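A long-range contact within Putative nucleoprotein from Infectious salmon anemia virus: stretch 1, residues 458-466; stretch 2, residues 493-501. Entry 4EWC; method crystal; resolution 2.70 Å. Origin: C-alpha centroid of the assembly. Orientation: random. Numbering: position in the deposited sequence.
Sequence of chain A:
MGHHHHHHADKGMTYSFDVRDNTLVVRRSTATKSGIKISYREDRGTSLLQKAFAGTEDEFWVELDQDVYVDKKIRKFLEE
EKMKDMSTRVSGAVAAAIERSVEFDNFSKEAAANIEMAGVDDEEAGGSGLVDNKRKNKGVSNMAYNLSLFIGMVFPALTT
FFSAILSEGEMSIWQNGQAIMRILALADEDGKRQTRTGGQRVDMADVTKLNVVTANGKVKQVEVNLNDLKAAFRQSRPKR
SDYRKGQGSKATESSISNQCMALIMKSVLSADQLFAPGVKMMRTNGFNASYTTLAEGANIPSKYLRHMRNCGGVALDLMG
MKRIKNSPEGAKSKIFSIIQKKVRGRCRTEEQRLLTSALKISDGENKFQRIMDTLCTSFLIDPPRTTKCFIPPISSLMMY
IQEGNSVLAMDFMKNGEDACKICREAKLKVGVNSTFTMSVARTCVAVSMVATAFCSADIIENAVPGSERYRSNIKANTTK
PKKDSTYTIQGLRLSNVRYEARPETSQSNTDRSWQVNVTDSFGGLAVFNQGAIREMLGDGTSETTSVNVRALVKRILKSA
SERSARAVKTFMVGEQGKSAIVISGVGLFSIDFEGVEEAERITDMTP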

# COMPACT_ATOMS: atom_id res chain seq x y z
N ASP A 458 3.33 -2.17 3.95
CA ASP A 458 3.08 -3.28 3.03
C ASP A 458 3.68 -4.56 3.59
O ASP A 458 3.05 -5.62 3.57
CB ASP A 458 3.69 -3.01 1.67
CG ASP A 458 3.06 -1.83 0.98
OD1 ASP A 458 1.93 -1.99 0.47
OD2 ASP A 458 3.71 -0.74 0.91
N ILE A 459 4.91 -4.45 4.10
CA ILE A 459 5.60 -5.59 4.66
C ILE A 459 4.87 -6.13 5.87
O ILE A 459 4.56 -7.33 5.93
CB ILE A 459 7.07 -5.28 5.03
CG1 ILE A 459 7.85 -4.85 3.80
CG2 ILE A 459 7.74 -6.51 5.67
CD1 ILE A 459 9.32 -4.55 4.10
N ILE A 460 4.61 -5.24 6.83
CA ILE A 460 3.78 -5.55 8.01
C ILE A 460 2.52 -6.30 7.61
O ILE A 460 2.21 -7.35 8.15
CB ILE A 460 3.32 -4.28 8.74
CG1 ILE A 460 4.51 -3.55 9.38
CG2 ILE A 460 2.30 -4.63 9.78
CD1 ILE A 460 5.14 -4.31 10.51
N GLU A 461 1.78 -5.75 6.65
CA GLU A 461 0.53 -6.36 6.24
C GLU A 461 0.74 -7.77 5.70
O GLU A 461 0.00 -8.70 6.03
CB GLU A 461 -0.22 -5.52 5.23
CG GLU A 461 -1.60 -6.04 4.92
CD GLU A 461 -2.64 -5.42 5.82
OE1 GLU A 461 -2.52 -4.19 6.09
OE2 GLU A 461 -3.58 -6.15 6.25
N ASN A 462 1.74 -7.95 4.84
CA ASN A 462 2.02 -9.31 4.36
C ASN A 462 2.64 -10.24 5.41
O ASN A 462 2.52 -11.46 5.30
CB ASN A 462 2.87 -9.28 3.10
CG ASN A 462 2.11 -8.77 1.91
OD1 ASN A 462 1.68 -9.55 1.05
ND2 ASN A 462 1.93 -7.45 1.86
N ALA A 463 3.32 -9.67 6.40
CA ALA A 463 4.00 -10.48 7.39
C ALA A 463 2.98 -11.18 8.30
O ALA A 463 3.06 -12.38 8.51
CB ALA A 463 4.97 -9.64 8.20
N VAL A 464 2.03 -10.42 8.83
CA VAL A 464 0.96 -11.00 9.63
C VAL A 464 -0.34 -10.52 9.04
O VAL A 464 -0.80 -9.43 9.38
CB VAL A 464 1.01 -10.54 11.09
CG1 VAL A 464 -0.14 -11.16 11.87
CG2 VAL A 464 2.34 -10.91 11.72
N PRO A 465 -0.95 -11.34 8.16
CA PRO A 465 -2.15 -10.90 7.44
C PRO A 465 -3.20 -10.41 8.41
O PRO A 465 -3.32 -10.95 9.52
CB PRO A 465 -2.63 -12.17 6.74
CG PRO A 465 -1.43 -13.00 6.62
CD PRO A 465 -0.64 -12.75 7.87
N GLY A 466 -3.95 -9.40 8.00
CA GLY A 466 -5.09 -8.96 8.79
C GLY A 466 -4.71 -7.92 9.82
O GLY A 466 -5.58 -7.39 10.51
N ARG A 493 -4.41 -16.95 15.79
CA ARG A 493 -3.91 -17.87 14.77
C ARG A 493 -2.89 -17.17 13.89
O ARG A 493 -3.08 -16.03 13.48
CB ARG A 493 -5.06 -18.41 13.93
N LEU A 494 -1.79 -17.86 13.60
CA LEU A 494 -0.70 -17.27 12.85
C LEU A 494 -0.19 -18.19 11.77
O LEU A 494 0.99 -18.19 11.44
CB LEU A 494 0.46 -16.91 13.78
CG LEU A 494 0.32 -15.79 14.79
CD1 LEU A 494 1.61 -15.65 15.63
CD2 LEU A 494 0.01 -14.47 14.09
N SER A 495 -1.08 -19.00 11.21
CA SER A 495 -0.76 -19.62 9.93
C SER A 495 -0.87 -18.50 8.91
O SER A 495 -1.31 -17.39 9.25
CB SER A 495 -1.73 -20.76 9.62
OG SER A 495 -3.06 -20.45 10.00
N ASN A 496 -0.44 -18.74 7.69
CA ASN A 496 -0.42 -17.68 6.68
C ASN A 496 0.52 -16.51 7.00
O ASN A 496 0.66 -15.58 6.21
CB ASN A 496 -1.83 -17.17 6.36
CG ASN A 496 -2.82 -18.31 6.20
OD1 ASN A 496 -2.43 -19.45 5.95
ND2 ASN A 496 -4.11 -18.00 6.35
N VAL A 497 1.18 -16.57 8.16
CA VAL A 497 2.26 -15.64 8.49
C VAL A 497 3.36 -15.75 7.41
O VAL A 497 3.43 -16.73 6.69
CB VAL A 497 2.83 -15.96 9.89
CG1 VAL A 497 3.79 -17.12 9.81
CG2 VAL A 497 3.50 -14.76 10.51
N ARG A 498 4.20 -14.72 7.28
CA ARG A 498 5.23 -14.67 6.23
C ARG A 498 6.46 -13.88 6.61
O ARG A 498 6.40 -12.99 7.45
CB ARG A 498 4.66 -14.08 4.95
CG ARG A 498 3.99 -15.08 4.03
CD ARG A 498 3.57 -14.38 2.78
NE ARG A 498 3.61 -15.26 1.63
CZ ARG A 498 3.27 -14.90 0.40
NH1 ARG A 498 2.83 -13.65 0.17
NH2 ARG A 498 3.35 -15.79 -0.60
N TYR A 499 7.59 -14.18 5.97
CA TYR A 499 8.81 -13.41 6.22
C TYR A 499 9.39 -12.87 4.92
O TYR A 499 9.18 -13.45 3.85
CB TYR A 499 9.85 -14.25 7.00
CG TYR A 499 10.51 -15.34 6.19
CD1 TYR A 499 11.66 -15.07 5.47
CD2 TYR A 499 9.99 -16.63 6.14
CE1 TYR A 499 12.27 -16.03 4.72
CE2 TYR A 499 10.59 -17.61 5.38
CZ TYR A 499 11.74 -17.30 4.67
OH TYR A 499 12.38 -18.25 3.91
N GLU A 500 10.09 -11.75 4.99
CA GLU A 500 10.70 -11.15 3.80
C GLU A 500 12.00 -11.87 3.42
O GLU A 500 12.88 -12.08 4.26
CB GLU A 500 10.98 -9.65 4.02
CG GLU A 500 11.85 -9.02 2.93
CD GLU A 500 12.01 -7.50 3.07
OE1 GLU A 500 12.09 -6.98 4.20
OE2 GLU A 500 12.06 -6.80 2.04
N ALA A 501 12.11 -12.26 2.15
CA ALA A 501 13.34 -12.84 1.65
C ALA A 501 14.41 -11.78 1.75
O ALA A 501 14.17 -10.62 1.47
CB ALA A 501 13.20 -13.31 0.21

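A single carbonyl, Ala463 O at the end of a helix, gathers most of the polar contact between the two stretches. It accepts their only mutual hydrogen bond, from Arg498 N (N to O 2.9 Å, N-H...O angle 146°), and also lies 3.4 Å from Val497 CA in a CA-H...O contact and 3.1 Å from Val497 CG2. Ala463 is the last helical residue; at Val464 the chain leaves helical geometry (phi/psi -127/95). A second CA-H...O contact runs the other way, from Ala463 CA to Arg498 O at 3.5 Å, so the two backbones are joined in both directions where their CA atoms are 4.5 Å apart. Although the CA-to-CB bond of Ala463 points away overall, its CB still touches stretch 2.

Beyond the helix, the contact becomes largely apolar. Val464 reaches Leu494 and Val497 through its two methyls: CG1 lies 4.0 Å from Leu494 CD2, and CG2 lies 4.2 Å from Val497 CG2. The CA-to-CB bond of Pro465 points toward stretch 2, and its ring packs against the backbone there, with CG 3.3 Å from Asn496 O and CD 4.1 Å from Val497 CA.

Arg498 has the largest area covered across the contact, yet its guanidinium forms no hydrogen bond to stretch 1. Asn462 OD1 sits at the edge of that group, near its plane, but remains 4.3 Å from Arg498 NH1. Closer packing occurs nearer the backbone, where Asn462 O is 3.4 Å from Arg498 CB. The Asn462 amide instead turns back on its own helix, ND2 donating to Asp458 O at 2.7 Å.

Ile459 lies one helical turn before Ala463; its CA-to-CB bond and that of Glu500 each point toward the other stretch. Ile459 CD1 approaches Glu500 OE1 to 3.7 Å, a van der Waals contact between a methyl group and a carboxylate oxygen; both Glu500 carboxylate oxygens are hydrogen-bonded elsewhere in the structure.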